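PDB 3PZ6: leucyl-tRNA synthetase from Giardia intestinalis, which probably charges tRNA(Leu) with leucine using ATP, and is represented here by its CP1 domain, which edits mischarged tRNA. Local coordinates for residues A[118-121]-A[122-125]; A[292-295]-A[296-300]. The protein carries 2 engineered substitutions. All coordinates share one frame; numbering follows the deposited sequence.

Contact 1 of 2, residues A[118-121]-A[122-125]; sequences IVSE and HAAV
V119 lies against the first turn of the helix that follows its own strand: its CB meets CB of A123 at 4.0 Å, and its CG2 branch reaches CB of A124 at 4.1 Å. CG1 stands anti to the carbonyl carbon (chi1 -81°), which leaves CG2 between the backbone N and the carbonyl carbon, turned to A124. On the neighbouring strands, L83 and Y109 also touch V119, and Y109 reaches A124 as well, making a small apolar patch under the helix start. The CB methyls of A123 and A124 are the helix's side of this patch. The chain changes from strand to helix at S120, the N-cap residue. A chi1 of 66° swings its OG forward along the chain to accept from A123 N at 3.2 Å, the classic serine N-cap bond to the third residue of the helix. The carbonyl of the same residue, S120 O, accepts from A124 N at 3.1 Å, and one residue on E121 O takes V125 N at 2.9 Å. Both oxygens of S120 are thus engaged by successive amides of the helix. E121 and H122 carry their polar ends out to the exposed side, although E121 also touches Y109. The chemistry is that of a capped helix start: the amide of A123, in the first turn, is met by the hydroxyl of S120, while S120 O starts the regular helix bonding through A124 N. The same hydroxyl has a second, weak bond to the carbonyl of T181, so that one buried side-chain oxygen both caps the helix and links its start to a neighbouring loop.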
ATOM      1  N   ILE A 118      -8.729  -3.034  -7.705  1.00 37.59           N
ATOM      2  CA  ILE A 118      -7.891  -4.073  -8.277  1.00 28.77           C
ATOM      3  C   ILE A 118      -7.447  -4.988  -7.150  1.00 33.31           C
ATOM      4  O   ILE A 118      -6.814  -4.544  -6.190  1.00 35.17           O
ATOM      5  CB  ILE A 118      -6.677  -3.490  -9.029  1.00 29.27           C
ATOM      6  CG1 ILE A 118      -7.144  -2.542 -10.136  1.00 23.43           C
ATOM      7  CG2 ILE A 118      -5.828  -4.612  -9.619  1.00 34.17           C
ATOM      8  CD1 ILE A 118      -6.073  -1.633 -10.662  1.00 27.46           C
ATOM      9  N   VAL A 119      -7.817  -6.259  -7.265  1.00 34.10           N
ATOM     10  CA  VAL A 119      -7.503  -7.277  -6.263  1.00 31.79           C
ATOM     11  C   VAL A 119      -7.239  -8.620  -6.929  1.00 33.57           C
ATOM     12  O   VAL A 119      -7.395  -8.764  -8.142  1.00 35.65           O
ATOM     13  CB  VAL A 119      -8.649  -7.460  -5.222  1.00 32.55           C
ATOM     14  CG1 VAL A 119      -8.589  -6.393  -4.152  1.00 32.32           C
ATOM     15  CG2 VAL A 119     -10.015  -7.481  -5.900  1.00 33.56           C
ATOM     16  N   SER A 120      -6.837  -9.597  -6.124  1.00 34.83           N
ATOM     17  CA  SER A 120      -6.803 -10.986  -6.553  1.00 34.95           C
ATOM     18  C   SER A 120      -8.233 -11.489  -6.706  1.00 41.36           C
ATOM     19  O   SER A 120      -9.153 -10.952  -6.082  1.00 42.99           O
ATOM     20  CB  SER A 120      -6.070 -11.839  -5.523  1.00 40.11           C
ATOM     21  OG  SER A 120      -6.787 -11.889  -4.301  1.00 41.77           O
ATOM     22  N   GLU A 121      -8.408 -12.515  -7.537  1.00 45.25           N
ATOM     23  CA  GLU A 121      -9.710 -13.141  -7.759  1.00 42.98           C
ATOM     24  C   GLU A 121     -10.234 -13.755  -6.464  1.00 48.68           C
ATOM     25  O   GLU A 121     -11.429 -13.672  -6.166  1.00 49.56           O
ATOM     26  CB  GLU A 121      -9.615 -14.205  -8.854  1.00 50.91           C
ATOM     27  CG  GLU A 121     -10.961 -14.626  -9.427  1.00 57.15           C
ATOM     28  CD  GLU A 121     -10.847 -15.778 -10.407  1.00 66.98           C
ATOM     29  OE1 GLU A 121     -11.249 -16.904 -10.041  1.00 62.08           O
ATOM     30  OE2 GLU A 121     -10.352 -15.561 -11.535  1.00 61.75           O
ATOM     31  N   HIS A 122      -9.322 -14.350  -5.700  1.00 40.44           N
ATOM     32  CA  HIS A 122      -9.615 -14.874  -4.375  1.00 42.91           C
ATOM     33  C   HIS A 122     -10.323 -13.837  -3.500  1.00 52.18           C
ATOM     34  O   HIS A 122     -11.341 -14.142  -2.874  1.00 59.48           O
ATOM     35  CB  HIS A 122      -8.321 -15.334  -3.704  1.00 49.33           C
ATOM     36  CG  HIS A 122      -8.527 -16.010  -2.385  1.00 62.25           C
ATOM     37  ND1 HIS A 122      -8.490 -15.331  -1.185  1.00 58.39           N
ATOM     38  CD2 HIS A 122      -8.764 -17.308  -2.075  1.00 59.43           C
ATOM     39  CE1 HIS A 122      -8.695 -16.179  -0.195  1.00 57.58           C
ATOM     40  NE2 HIS A 122      -8.863 -17.385  -0.707  1.00 59.11           N
ATOM     41  N   ALA A 123      -9.785 -12.619  -3.471  1.00 50.92           N
ATOM     42  CA  ALA A 123     -10.345 -11.531  -2.671  1.00 50.17           C
ATOM     43  C   ALA A 123     -11.696 -11.072  -3.202  1.00 50.44           C
ATOM     44  O   ALA A 123     -12.609 -10.825  -2.421  1.00 53.39           O
ATOM     45  CB  ALA A 123      -9.376 -10.360  -2.601  1.00 45.10           C
ATOM     46  N   ALA A 124     -11.814 -10.971  -4.527  1.00 53.40           N
ATOM     47  CA  ALA A 124     -13.049 -10.532  -5.187  1.00 52.76           C
ATOM     48  C   ALA A 124     -14.201 -11.514  -4.974  1.00 59.91           C
ATOM     49  O   ALA A 124     -15.349 -11.101  -4.810  1.00 58.81           O
ATOM     50  CB  ALA A 124     -12.808 -10.314  -6.669  1.00 49.59           C
ATOM     51  N   VAL A 125     -13.884 -12.808  -4.984  1.00 55.27           N
ATOM     52  CA  VAL A 125     -14.856 -13.857  -4.679  1.00 57.68           C
ATOM     53  C   VAL A 125     -15.321 -13.742  -3.220  1.00 62.51           C
ATOM     54  O   VAL A 125     -16.524 -13.710  -2.950  1.00 63.45           O
ATOM     55  CB  VAL A 125     -14.290 -15.285  -4.987  1.00 64.13           C
ATOM     56  CG1 VAL A 125     -15.153 -16.381  -4.350  1.00 58.00           C
ATOM     57  CG2 VAL A 125     -14.161 -15.511  -6.501  1.00 51.39           C
TER

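Contact 2 of 2, residues A[292-295]-A[296-300]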
ATOM      1  N   ARG A 292      -9.354   2.752  12.642  1.00 43.47           N
ATOM      2  CA  ARG A 292     -10.315   2.020  11.821  1.00 48.04           C
ATOM      3  C   ARG A 292     -11.483   2.924  11.423  1.00 47.24           C
ATOM      4  O   ARG A 292     -11.771   3.085  10.238  1.00 49.32           O
ATOM      5  CB  ARG A 292     -10.822   0.781  12.567  1.00 47.46           C
ATOM      6  CG  ARG A 292     -11.667  -0.153  11.710  1.00 50.96           C
ATOM      7  CD  ARG A 292     -12.549  -1.071  12.546  1.00 53.97           C
ATOM      8  NE  ARG A 292     -13.603  -1.683  11.734  1.00 63.04           N
ATOM      9  CZ  ARG A 292     -14.760  -1.094  11.415  1.00 72.48           C
ATOM     10  NH1 ARG A 292     -15.041   0.138  11.838  1.00 67.10           N
ATOM     11  NH2 ARG A 292     -15.646  -1.744  10.667  1.00 69.10           N
ATOM     12  N   ASP A 293     -12.123   3.536  12.418  1.00 43.16           N
ATOM     13  CA  ASP A 293     -13.299   4.386  12.202  1.00 43.71           C
ATOM     14  C   ASP A 293     -13.017   5.611  11.334  1.00 44.19           C
ATOM     15  O   ASP A 293     -13.853   5.998  10.515  1.00 46.21           O
ATOM     16  CB  ASP A 293     -13.904   4.823  13.543  1.00 48.32           C
ATOM     17  CG  ASP A 293     -14.327   3.641  14.421  1.00 57.30           C
ATOM     18  OD1 ASP A 293     -14.404   2.493  13.925  1.00 54.64           O
ATOM     19  OD2 ASP A 293     -14.591   3.872  15.621  1.00 65.72           O
ATOM     20  N   LEU A 294     -11.847   6.222  11.519  1.00 45.42           N
ATOM     21  CA  LEU A 294     -11.448   7.382  10.720  1.00 39.81           C
ATOM     22  C   LEU A 294     -11.301   6.993   9.249  1.00 45.82           C
ATOM     23  O   LEU A 294     -11.725   7.734   8.360  1.00 46.48           O
ATOM     24  CB  LEU A 294     -10.152   7.997  11.262  1.00 34.10           C
ATOM     25  CG  LEU A 294      -9.522   9.214  10.561  1.00 45.00           C
ATOM     26  CD1 LEU A 294     -10.440  10.438  10.536  1.00 36.16           C
ATOM     27  CD2 LEU A 294      -8.180   9.573  11.196  1.00 41.14           C
ATOM     28  N   LEU A 295     -10.720   5.816   9.008  1.00 42.73           N
ATOM     29  CA  LEU A 295     -10.535   5.296   7.655  1.00 43.60           C
ATOM     30  C   LEU A 295     -11.873   5.104   6.945  1.00 46.69           C
ATOM     31  O   LEU A 295     -11.978   5.339   5.739  1.00 47.74           O
ATOM     32  CB  LEU A 295      -9.741   3.978   7.675  1.00 37.31           C
ATOM     33  CG  LEU A 295      -8.217   4.039   7.868  1.00 38.78           C
ATOM     34  CD1 LEU A 295      -7.694   2.743   8.458  1.00 32.68           C
ATOM     35  CD2 LEU A 295      -7.493   4.362   6.569  1.00 33.44           C
ATOM     36  N   VAL A 296     -12.888   4.692   7.705  1.00 44.75           N
ATOM     37  CA  VAL A 296     -14.231   4.460   7.168  1.00 45.82           C
ATOM     38  C   VAL A 296     -14.948   5.783   6.878  1.00 46.58           C
ATOM     39  O   VAL A 296     -15.663   5.889   5.884  1.00 50.51           O
ATOM     40  CB  VAL A 296     -15.090   3.546   8.101  1.00 44.54           C
ATOM     41  CG1 VAL A 296     -16.371   3.116   7.406  1.00 40.88           C
ATOM     42  CG2 VAL A 296     -14.304   2.302   8.528  1.00 46.67           C
ATOM     43  N   GLN A 297     -14.743   6.782   7.738  1.00 46.57           N
ATOM     44  CA  GLN A 297     -15.332   8.114   7.564  1.00 49.25           C
ATOM     45  C   GLN A 297     -14.721   8.838   6.380  1.00 54.47           C
ATOM     46  O   GLN A 297     -15.399   9.592   5.675  1.00 55.25           O
ATOM     47  CB  GLN A 297     -15.130   8.967   8.812  1.00 58.04           C
ATOM     48  CG  GLN A 297     -16.154   8.755   9.909  1.00 64.71           C
ATOM     49  CD  GLN A 297     -15.910   9.672  11.088  1.00 70.02           C
ATOM     50  OE1 GLN A 297     -15.904  10.898  10.943  1.00 68.81           O
ATOM     51  NE2 GLN A 297     -15.694   9.085  12.268  1.00 66.52           N
ATOM     52  N   ASN A 298     -13.424   8.622   6.185  1.00 53.38           N
ATOM     53  CA  ASN A 298     -12.710   9.157   5.039  1.00 47.15           C
ATOM     54  C   ASN A 298     -13.046   8.411   3.757  1.00 49.11           C
ATOM     55  O   ASN A 298     -12.729   8.882   2.664  1.00 49.65           O
ATOM     56  CB  ASN A 298     -11.206   9.074   5.282  1.00 50.11           C
ATOM     57  CG  ASN A 298     -10.707  10.101   6.280  1.00 58.17           C
ATOM     58  OD1 ASN A 298     -11.029  11.291   6.192  1.00 60.12           O
ATOM     59  ND2 ASN A 298      -9.893   9.649   7.225  1.00 50.36           N
ATOM     60  N   ASN A 299     -13.692   7.249   3.899  1.00 47.41           N
ATOM     61  CA  ASN A 299     -13.957   6.340   2.779  1.00 48.54           C
ATOM     62  C   ASN A 299     -12.640   5.922   2.100  1.00 48.71           C
ATOM     63  O   ASN A 299     -12.474   6.010   0.877  1.00 43.58           O
ATOM     64  CB  ASN A 299     -14.963   6.960   1.791  1.00 54.04           C
ATOM     65  CG  ASN A 299     -15.529   5.947   0.808  1.00 57.63           C
ATOM     66  OD1 ASN A 299     -15.888   4.824   1.179  1.00 54.17           O
ATOM     67  ND2 ASN A 299     -15.615   6.346  -0.456  1.00 56.53           N
ATOM     68  N   GLN A 300     -11.704   5.479   2.931  1.00 43.50           N
ATOM     69  CA  GLN A 300     -10.366   5.130   2.496  1.00 40.95           C
ATOM     70  C   GLN A 300     -10.112   3.650   2.736  1.00 37.99           C
ATOM     71  O   GLN A 300      -9.018   3.146   2.482  1.00 39.55           O
ATOM     72  CB  GLN A 300      -9.329   5.985   3.231  1.00 37.94           C
ATOM     73  CG  GLN A 300      -9.205   7.423   2.720  1.00 40.31           C
ATOM     74  CD  GLN A 300      -8.341   8.307   3.616  1.00 37.18           C
ATOM     75  OE1 GLN A 300      -8.258   8.099   4.826  1.00 32.32           O
ATOM     76  NE2 GLN A 300      -7.695   9.299   3.018  1.00 32.93           N
TER
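L295 and Q300 meet at the close-packed end of this helix, their side chains crossing at about a right angle, with L295 CD2 4.1 Å from Q300 CB. L295 is the buried residue here: it faces I14 of strand 10-18, P89 and C301, while the aliphatic part of Q300 covers it from the chain's next turn and itself lies on P160 and L161. A second, more peripheral overlap joins L294 to N298, where the side-chain amide of N298 passes across the L294 branches at an oblique angle, ND2 lying 3.4 Å from L294 CG. Regular helix bonds run beneath, from V296 N to R292 O, from Q297 N to D293 O, and from N298 N to L294 O at 2.9 Å. The helix then stops in a Schellman motif. N299, with positive phi (58°), is its C-prime residue: Q300 N reaches back to L295 O at 2.8 Å in an almost straight bond (167°), and N299 N makes a weaker bond to V296 O at 3.1 Å. The apolar touch of L295 with Q300 is the one commonly found across this motif, and the turn directs the chain into strand 301-305, with the backbone of Q300 already bonded to K15. The solvent side is looser, with D293, Q297 and the outer part of V296. R292 borders it but also reaches the sheet at I12 and V303. It runs extended from CG to NE, beside V296 and pointing the same way, and the CG2 methyl of V296 lies over one face of the guanidinium, 4.0 Å from NH1. In the plane of that group, NH1 makes a salt bridge to D293 OD1 at 3.2 Å.

Overall arrangement
Contact 1 and contact 2 are opposite kinds of helix end: at 118-125 a strand gives way to a helix, and at 292-300 a helix gives way to a strand. Their centres are about 21 Å apart and their nearest atoms about 12 Å, so they do not touch. Each centre lies about 16 Å from the centre of the chain. The large mixed sheet links them: strand 115-120 pairs with 79-86, which pairs with 10-18, and 10-18 in turn pairs with 301-305, the strand that leaves contact 2. In the editing domain, contact 1 thus leaves the sheet and contact 2 leads back into it, contact 1 partly buried and contact 2 mostly at the surface.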